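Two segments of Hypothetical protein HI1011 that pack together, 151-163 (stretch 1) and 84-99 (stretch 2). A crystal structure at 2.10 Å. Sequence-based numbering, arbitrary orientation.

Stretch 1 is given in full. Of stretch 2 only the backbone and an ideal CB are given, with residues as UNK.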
# COMPACT_ATOMS: atom_id res chain seq x y z
N ASN A 151 15.27 0.78 -21.28
CA ASN A 151 15.19 2.21 -21.60
C ASN A 151 13.77 2.75 -21.41
O ASN A 151 12.86 2.45 -22.19
CB ASN A 151 15.67 2.43 -23.04
CG ASN A 151 15.86 3.90 -23.39
OD1 ASN A 151 14.92 4.60 -23.73
ND2 ASN A 151 17.09 4.35 -23.34
N LEU A 152 13.60 3.59 -20.39
CA LEU A 152 12.32 4.17 -20.03
C LEU A 152 11.66 5.07 -21.07
O LEU A 152 10.43 5.10 -21.16
CB LEU A 152 12.41 4.90 -18.68
CG LEU A 152 12.65 4.00 -17.47
CD1 LEU A 152 13.12 4.81 -16.26
CD2 LEU A 152 11.36 3.24 -17.15
N MET A 153 12.45 5.87 -21.78
CA MET A 153 11.90 6.74 -22.81
C MET A 153 11.29 5.87 -23.92
O MET A 153 10.29 6.25 -24.52
CB MET A 153 12.96 7.66 -23.41
CG MET A 153 13.51 8.73 -22.49
SD MET A 153 14.64 8.08 -21.27
CE MET A 153 16.01 7.59 -22.29
N ARG A 154 11.92 4.73 -24.19
CA ARG A 154 11.44 3.81 -25.22
C ARG A 154 10.20 3.07 -24.75
O ARG A 154 9.27 2.83 -25.54
CB ARG A 154 12.54 2.80 -25.62
CG ARG A 154 13.65 3.39 -26.50
CD ARG A 154 14.40 2.34 -27.28
NE ARG A 154 15.06 1.32 -26.45
CZ ARG A 154 16.37 1.25 -26.23
NH1 ARG A 154 17.20 2.14 -26.77
NH2 ARG A 154 16.87 0.25 -25.53
N LEU A 155 10.19 2.68 -23.48
CA LEU A 155 9.06 1.98 -22.89
C LEU A 155 7.84 2.89 -22.87
O LEU A 155 6.74 2.46 -23.22
CB LEU A 155 9.38 1.55 -21.46
CG LEU A 155 10.39 0.43 -21.30
CD1 LEU A 155 10.73 0.27 -19.83
CD2 LEU A 155 9.85 -0.87 -21.90
N MET A 156 8.03 4.13 -22.45
CA MET A 156 6.92 5.06 -22.40
C MET A 156 6.41 5.44 -23.79
O MET A 156 5.20 5.56 -24.01
CB MET A 156 7.30 6.32 -21.62
CG MET A 156 6.16 7.34 -21.49
SD MET A 156 4.73 6.80 -20.51
CE MET A 156 3.76 8.31 -20.53
N ASP A 157 7.34 5.64 -24.73
CA ASP A 157 6.99 6.02 -26.10
C ASP A 157 6.10 5.00 -26.79
O ASP A 157 5.27 5.35 -27.63
CB ASP A 157 8.25 6.25 -26.95
CG ASP A 157 8.86 7.63 -26.76
OD1 ASP A 157 8.30 8.48 -26.03
OD2 ASP A 157 9.93 7.86 -27.36
N ALA A 158 6.33 3.73 -26.48
CA ALA A 158 5.56 2.64 -27.06
C ALA A 158 4.07 2.73 -26.73
O ALA A 158 3.22 2.47 -27.59
CB ALA A 158 6.11 1.32 -26.59
N GLN A 159 3.76 3.15 -25.51
CA GLN A 159 2.38 3.24 -25.02
C GLN A 159 1.82 4.65 -24.83
O GLN A 159 0.70 4.80 -24.32
CB GLN A 159 2.26 2.51 -23.68
CG GLN A 159 3.44 2.96 -22.83
CD GLN A 159 3.45 2.33 -21.46
OE1 GLN A 159 2.79 2.81 -20.55
NE2 GLN A 159 4.22 1.26 -21.31
N ALA A 160 2.58 5.67 -25.19
CA ALA A 160 2.10 7.04 -25.02
C ALA A 160 1.75 7.74 -26.32
O ALA A 160 2.17 7.32 -27.40
CB ALA A 160 3.13 7.85 -24.24
N LYS A 161 0.93 8.78 -26.22
CA LYS A 161 0.52 9.57 -27.38
C LYS A 161 1.57 10.64 -27.70
O LYS A 161 1.61 11.17 -28.81
CB LYS A 161 -0.83 10.25 -27.12
CG LYS A 161 -2.01 9.67 -27.89
CD LYS A 161 -2.51 8.37 -27.28
CE LYS A 161 -3.61 7.74 -28.13
NZ LYS A 161 -3.08 7.16 -29.41
N GLY A 162 2.40 10.98 -26.71
CA GLY A 162 3.44 11.98 -26.89
C GLY A 162 4.84 11.40 -26.88
O GLY A 162 5.02 10.17 -26.96
N LYS A 163 5.84 12.28 -26.80
CA LYS A 163 7.26 11.88 -26.78
C LYS A 163 7.95 12.10 -25.43
O LYS A 163 7.76 13.13 -24.78
CB LYS A 163 8.02 12.59 -27.90
CG LYS A 163 7.58 12.16 -29.30
CD LYS A 163 7.79 10.67 -29.50
CE LYS A 163 7.26 10.21 -30.83
NZ LYS A 163 7.45 8.75 -30.98
N UNK A 84 9.27 -1.04 -11.30
CA UNK A 84 9.84 -1.77 -12.44
C UNK A 84 9.10 -1.39 -13.73
O UNK A 84 9.26 -2.04 -14.77
CB UNK A 84 9.76 -3.28 -12.21
N UNK A 85 8.32 -0.32 -13.64
CA UNK A 85 7.56 0.23 -14.76
C UNK A 85 6.59 -0.76 -15.42
O UNK A 85 6.25 -0.60 -16.59
CB UNK A 85 8.54 0.75 -15.82
N UNK A 86 6.10 -1.73 -14.64
CA UNK A 86 5.17 -2.76 -15.12
C UNK A 86 4.11 -2.26 -16.10
O UNK A 86 3.23 -1.48 -15.72
CB UNK A 86 4.47 -3.40 -13.92
N UNK A 87 4.18 -2.76 -17.33
CA UNK A 87 3.28 -2.37 -18.41
C UNK A 87 3.63 -3.12 -19.70
O UNK A 87 4.46 -4.04 -19.69
CB UNK A 87 3.34 -0.86 -18.64
N UNK A 88 2.95 -2.77 -20.78
CA UNK A 88 3.18 -3.33 -22.12
C UNK A 88 2.95 -2.17 -23.10
O UNK A 88 2.69 -1.04 -22.68
CB UNK A 88 2.26 -4.52 -22.41
N UNK A 89 3.05 -2.44 -24.40
CA UNK A 89 2.84 -1.39 -25.40
C UNK A 89 1.46 -0.74 -25.24
O UNK A 89 1.20 0.36 -25.76
CB UNK A 89 2.99 -1.96 -26.81
N UNK A 90 0.55 -1.45 -24.58
CA UNK A 90 -0.78 -0.92 -24.29
C UNK A 90 -0.80 -0.65 -22.81
O UNK A 90 -1.82 -0.18 -22.33
CB UNK A 90 -1.90 -1.88 -24.71
N UNK A 91 0.30 -0.94 -22.10
CA UNK A 91 0.47 -0.74 -20.67
C UNK A 91 -0.01 0.64 -20.34
O UNK A 91 0.54 1.65 -20.78
CB UNK A 91 1.92 -0.94 -20.23
N UNK A 92 -1.04 0.61 -19.52
CA UNK A 92 -1.84 1.73 -19.03
C UNK A 92 -1.09 2.92 -18.46
O UNK A 92 -1.70 3.95 -18.16
CB UNK A 92 -2.79 1.21 -17.95
N UNK A 93 0.22 2.79 -18.23
CA UNK A 93 0.97 3.91 -17.64
C UNK A 93 0.85 5.14 -18.56
O UNK A 93 0.45 6.22 -18.11
CB UNK A 93 2.44 3.53 -17.43
N UNK A 94 1.14 4.94 -19.84
CA UNK A 94 1.06 6.02 -20.81
C UNK A 94 -0.34 6.54 -21.04
O UNK A 94 -0.57 7.76 -21.02
CB UNK A 94 1.64 5.55 -22.14
N UNK A 95 -1.30 5.65 -21.35
CA UNK A 95 -2.69 6.07 -21.58
C UNK A 95 -3.26 6.86 -20.40
O UNK A 95 -3.93 7.88 -20.59
CB UNK A 95 -3.57 4.85 -21.85
N UNK A 96 -3.03 6.37 -19.18
CA UNK A 96 -3.52 7.02 -17.97
C UNK A 96 -2.88 8.38 -17.77
O UNK A 96 -3.56 9.33 -17.38
CB UNK A 96 -3.26 6.14 -16.75
N UNK A 97 -1.57 8.47 -18.00
CA UNK A 97 -0.86 9.74 -17.85
C UNK A 97 -1.45 10.76 -18.81
O UNK A 97 -1.73 11.91 -18.45
CB UNK A 97 0.64 9.57 -18.10
N UNK A 98 -1.68 10.32 -20.05
CA UNK A 98 -2.24 11.20 -21.07
C UNK A 98 -3.65 11.65 -20.73
O UNK A 98 -4.00 12.82 -20.95
CB UNK A 98 -2.24 10.50 -22.43
N UNK A 99 -4.47 10.73 -20.25
CA UNK A 99 -5.85 11.05 -19.88
C UNK A 99 -5.83 12.07 -18.75
O UNK A 99 -6.61 13.02 -18.76
CB UNK A 99 -6.62 9.79 -19.47

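Position 84 points its CB away from stretch 1, with nothing of that stretch within reach. The contact sets no preference. It is Thr 84.

Position 85 aims its CB at the helix of stretch 1. The ideal CB lies 4.0 Å from Leu 152 CD2 and 4.6 Å from Leu 155 CD1. Leucine and methionine side chains line this place, so a large apolar or aromatic residue would suit. Its phi/psi of 58/28 is left-handed, which would also favour glycine or asparagine. The residue is Phe 85. Leu 152 CD2 sits over one ring face, 3.8 Å from the centroid, in a CH-pi contact. Leu 155 CB lies 3.9 Å from Phe 85 CE2.

Position 86 points away, and many residues would do. It is Asp 86, whose OD1 accepts from Thr 84 OG1 at 2.6 Å.

Position 87 points toward stretch 1, its ideal CB 3.5 Å from Gln 159 NE2. The amide is a donor, so a small side chain with an acceptor fits; serine or threonine are candidates. Ser 87 is deposited. Gln 159 NE2 donates to Ser 87 OG at 3.1 Å, and Ser 87 OG donates to Phe 85 O at 2.7 Å.

Position 88 points away and opens a type I turn that ends at 91. Ser, Thr, Asp or Asn often suit such a start. It is Thr 88, whose OG1 accepts from the backbone N of position 90 at 3.3 Å.

Position 89 also points away, but its backbone lies against Ala 158 and Gln 159. Gln 159 CA approaches the O of 89 at 3.2 Å. Many side chains could be carried here. Ala 89 is found, its CB 4.5 Å from Ala 158 CB.

Position 90 points away into space free of stretch 1, so a polar residue is plausible. It is Lys 90.

Position 91 closes the turn. Its ideal CB would be 3.4 Å from Gln 159 NE2, so a small residue is favoured. It is Gly 91.

Position 92 points away; stretch 1 does not choose. It is Asn 92, with ND2 bonded elsewhere in the structure.

Position 93 points sideways, its ideal CB 3.2 Å from Gln 159 OE1 and 5.0 Å from Met 156 SD. An apolar side chain suits the methionine. Ile 93 places CG2 4.3 Å from Met 156 SD.

At position 94 an ideal CB would clash with Gln 159 O at 2.5 Å. Only glycine fits this backbone. It is Gly 94. The missing CB leaves room for Gln 159 O, and its N donates to Gln 159 OE1 at 2.8 Å.

Position 95 is sideways and early in a helix, where proline is tolerated. Pro 95 CD meets Gln 159 O at 3.3 Å.

Position 96 is out of reach, so stretch 1 sets no preference. It is Val 96.

Position 97 faces Met 156 CE, 4.1 Å from its ideal CB. Val, Thr or Ala would fit. Thr 97 OG1 donates to Ile 93 O.

Position 98 faces the free Lys 161 N, favouring an acceptor. Asp 98 OD2 accepts from Lys 161 N at 3.0 Å.

Position 99 is out of reach, so stretch 1 sets no preference. It is Ala 99.

Stretch 2 (84-99) TFDSTAKGNIGPVTDA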
# COMPACT_ATOMS: atom_id res chain seq x y z
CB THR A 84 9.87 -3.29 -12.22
OG1 THR A 84 8.75 -3.70 -11.43
CG2 THR A 84 11.13 -3.70 -11.51
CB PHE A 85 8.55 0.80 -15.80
CG PHE A 85 8.03 2.01 -16.53
CD1 PHE A 85 7.86 3.22 -15.86
CD2 PHE A 85 7.74 1.96 -17.89
CE1 PHE A 85 7.40 4.35 -16.54
CE2 PHE A 85 7.27 3.09 -18.57
CZ PHE A 85 7.10 4.28 -17.89
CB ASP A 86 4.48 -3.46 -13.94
CG ASP A 86 5.47 -4.11 -13.01
OD1 ASP A 86 6.43 -3.42 -12.62
OD2 ASP A 86 5.30 -5.30 -12.67
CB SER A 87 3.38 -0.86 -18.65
OG SER A 87 4.73 -0.45 -18.82
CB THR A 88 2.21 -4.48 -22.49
OG1 THR A 88 0.87 -3.99 -22.56
CG2 THR A 88 2.30 -5.62 -21.48
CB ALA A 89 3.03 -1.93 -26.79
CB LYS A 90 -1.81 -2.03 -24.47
CG LYS A 90 -2.09 -2.33 -25.94
CD LYS A 90 -2.55 -3.77 -26.20
CE LYS A 90 -1.37 -4.74 -26.17
NZ LYS A 90 -1.73 -6.08 -26.71
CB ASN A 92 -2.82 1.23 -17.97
CG ASN A 92 -3.51 -0.01 -18.54
OD1 ASN A 92 -3.66 -0.16 -19.75
ND2 ASN A 92 -3.91 -0.92 -17.66
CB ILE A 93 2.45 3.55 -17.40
CG1 ILE A 93 2.56 2.52 -16.29
CG2 ILE A 93 3.27 4.80 -17.03
CD1 ILE A 93 3.95 1.95 -16.12
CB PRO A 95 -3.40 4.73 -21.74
CG PRO A 95 -2.34 3.90 -22.45
CD PRO A 95 -1.11 4.22 -21.67
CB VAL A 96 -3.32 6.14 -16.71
CG1 VAL A 96 -3.76 6.88 -15.47
CG2 VAL A 96 -4.13 4.86 -16.84
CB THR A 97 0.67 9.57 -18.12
OG1 THR A 97 1.24 8.67 -17.16
CG2 THR A 97 1.40 10.90 -18.01
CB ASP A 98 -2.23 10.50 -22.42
CG ASP A 98 -0.84 10.52 -23.01
OD1 ASP A 98 -0.11 11.51 -22.78
OD2 ASP A 98 -0.47 9.54 -23.70
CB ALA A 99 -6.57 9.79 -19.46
O HOH W 1 -1.88 6.87 -24.71
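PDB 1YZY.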